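Local coordinates for putative lipoprotein (Bacteroides ovatus, PDB 3OQQ), which is of unknown function but is a putative, probably extracellular lipoprotein that binds calcium ions, at residues D140-E145 with G381-V386. Residues are numbered along the deposited sequence; the frame is centred on the assembly and turned at random.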
loop_
_atom_site.group_PDB
_atom_site.type_symbol
_atom_site.label_atom_id
_atom_site.label_comp_id
_atom_site.label_asym_id
_atom_site.label_seq_id
_atom_site.Cartn_x
_atom_site.Cartn_y
_atom_site.Cartn_z
ATOM N N ASP A 140 4.250 -21.705 16.979
ATOM C CA ASP A 140 3.753 -22.764 16.078
ATOM C C ASP A 140 2.395 -22.326 15.538
ATOM O O ASP A 140 2.198 -22.315 14.320
ATOM C CB ASP A 140 3.669 -24.139 16.773
ATOM C CG ASP A 140 4.992 -24.873 16.887
ATOM O OD1 ASP A 140 5.795 -24.817 15.915
ATOM O OD2 ASP A 140 5.213 -25.541 17.928
ATOM N N SER A 141 1.508 -21.833 16.432
ATOM C CA SER A 141 0.234 -21.238 15.997
ATOM C C SER A 141 0.576 -19.786 15.726
ATOM O O SER A 141 0.441 -18.923 16.602
ATOM C CB SER A 141 -0.862 -21.420 17.045
ATOM O OG SER A 141 -1.045 -22.795 17.335
ATOM N N TRP A 142 1.165 -19.544 14.541
ATOM C CA TRP A 142 1.680 -18.237 14.152
ATOM C C TRP A 142 0.628 -17.127 14.236
ATOM O O TRP A 142 0.984 -15.991 14.492
ATOM C CB TRP A 142 2.327 -18.292 12.761
ATOM C CG TRP A 142 1.396 -18.661 11.643
ATOM C CD1 TRP A 142 1.229 -19.898 11.091
ATOM C CD2 TRP A 142 0.599 -17.755 10.858
ATOM N NE1 TRP A 142 0.383 -19.820 10.011
ATOM C CE2 TRP A 142 -0.029 -18.518 9.852
ATOM C CE3 TRP A 142 0.358 -16.363 10.909
ATOM C CZ2 TRP A 142 -0.894 -17.947 8.908
ATOM C CZ3 TRP A 142 -0.516 -15.797 9.988
ATOM C CH2 TRP A 142 -1.148 -16.591 9.015
ATOM N N TYR A 143 -0.656 -17.458 14.114
ATOM C CA TYR A 143 -1.717 -16.449 14.185
ATOM C C TYR A 143 -2.116 -16.152 15.654
ATOM O O TYR A 143 -3.079 -15.445 15.893
ATOM C CB TYR A 143 -2.918 -16.855 13.323
ATOM C CG TYR A 143 -3.122 -18.348 13.231
ATOM C CD1 TYR A 143 -3.508 -19.092 14.345
ATOM C CD2 TYR A 143 -2.946 -19.020 12.027
ATOM C CE1 TYR A 143 -3.717 -20.468 14.259
ATOM C CE2 TYR A 143 -3.161 -20.395 11.929
ATOM C CZ TYR A 143 -3.545 -21.115 13.048
ATOM O OH TYR A 143 -3.715 -22.475 12.961
ATOM N N ASP A 144 -1.335 -16.654 16.621
ATOM C CA ASP A 144 -1.437 -16.363 18.048
ATOM C C ASP A 144 -0.540 -15.129 18.356
ATOM O O ASP A 144 -0.582 -14.574 19.455
ATOM C CB ASP A 144 -1.051 -17.582 18.904
ATOM C CG ASP A 144 -2.240 -18.440 19.317
ATOM O OD1 ASP A 144 -3.380 -17.929 19.305
ATOM O OD2 ASP A 144 -2.023 -19.589 19.713
ATOM N N GLU A 145 0.268 -14.702 17.359
ATOM C CA GLU A 145 1.062 -13.463 17.417
ATOM C C GLU A 145 0.080 -12.310 17.309
ATOM O O GLU A 145 -1.035 -12.537 16.830
ATOM C CB GLU A 145 2.117 -13.401 16.272
ATOM C CG GLU A 145 3.158 -14.519 16.263
ATOM C CD GLU A 145 4.163 -14.611 17.395
ATOM O OE1 GLU A 145 4.007 -13.903 18.415
ATOM O OE2 GLU A 145 5.096 -15.435 17.275
ATOM N N GLY A 381 3.733 -22.998 6.078
ATOM C CA GLY A 381 3.170 -21.909 5.284
ATOM C C GLY A 381 2.808 -20.646 6.031
ATOM O O GLY A 381 1.905 -19.914 5.605
ATOM N N SER A 382 3.535 -20.356 7.124
ATOM C CA SER A 382 3.278 -19.155 7.920
ATOM C C SER A 382 3.727 -17.893 7.217
ATOM O O SER A 382 4.452 -17.947 6.222
ATOM C CB SER A 382 4.001 -19.236 9.260
ATOM O OG SER A 382 5.378 -18.924 9.130
ATOM N N THR A 383 3.306 -16.755 7.764
ATOM C CA THR A 383 3.751 -15.441 7.324
ATOM C C THR A 383 4.064 -14.580 8.552
ATOM O O THR A 383 3.516 -14.815 9.631
ATOM C CB THR A 383 2.744 -14.751 6.373
ATOM O OG1 THR A 383 3.370 -13.561 5.873
ATOM C CG2 THR A 383 1.424 -14.398 7.056
ATOM N N TRP A 384 4.964 -13.593 8.367
ATOM C CA TRP A 384 5.324 -12.603 9.370
ATOM C C TRP A 384 4.706 -11.252 8.990
ATOM O O TRP A 384 4.949 -10.275 9.673
ATOM C CB TRP A 384 6.854 -12.466 9.538
ATOM C CG TRP A 384 7.452 -13.489 10.449
ATOM C CD1 TRP A 384 7.685 -13.366 11.790
ATOM C CD2 TRP A 384 7.868 -14.820 10.086
ATOM N NE1 TRP A 384 8.235 -14.535 12.283
ATOM C CE2 TRP A 384 8.378 -15.434 11.255
ATOM C CE3 TRP A 384 7.834 -15.561 8.886
ATOM C CZ2 TRP A 384 8.901 -16.725 11.250
ATOM C CZ3 TRP A 384 8.355 -16.842 8.884
ATOM C CH2 TRP A 384 8.869 -17.416 10.058
ATOM N N GLY A 385 3.911 -11.223 7.920
ATOM C CA GLY A 385 3.235 -10.011 7.470
ATOM C C GLY A 385 2.020 -10.263 6.602
ATOM O O GLY A 385 2.003 -11.204 5.804
ATOM N N VAL A 386 1.013 -9.382 6.717
ATOM C CA VAL A 386 -0.222 -9.447 5.927
ATOM C C VAL A 386 -0.577 -8.052 5.388
ATOM O O VAL A 386 -0.265 -7.038 6.009
ATOM C CB VAL A 386 -1.414 -10.085 6.706
ATOM C CG1 VAL A 386 -1.206 -11.586 6.906
ATOM C CG2 VAL A 386 -1.666 -9.393 8.047
#
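Ser382 OG is held by two groups, Gln138 OE1 and the backbone N of Asn378, while its CB lies on the indole of Trp142. Ser382 CB sits 3.6 Å from the centroid of the five-membered ring of Trp142, 20° off the normal, a CH-pi contact over the face; its nearest ring atom is Trp142 CD1, at 3.4 Å. Thr383 N stands further along this face. Thr383 CG2 lies over the rim of the six-membered ring on this same face, 3.8 Å from Trp142 CZ3. The other branch, Thr383 OG1, is anti to the backbone N (chi1 -172°) and gives a 2.7 Å hydrogen bond to Gly385 O, with a second bond to Arg348 N; together these probably hold the side chain in the rotation that lays its methyl on the indole. Tyr143 CD2 lies over the opposite face. The ring of Phe93 meets it with planes at about 90°, and Val412, from helix 408-413, also touches it. A serine in place of Trp142 would probably leave Ser382 CB and Thr383 CG2 without their apolar partner and open a gap beneath Tyr143. The contact joins the loop between strands 122-131 and 150-161 to the approach to strand 385-388. No hydrogen bond crosses between the segments; they meet by van der Waals and CH-pi contact, while the hydroxyls and carbonyl oxygens of Ser382 and Thr383 find hydrogen-bond partners around it.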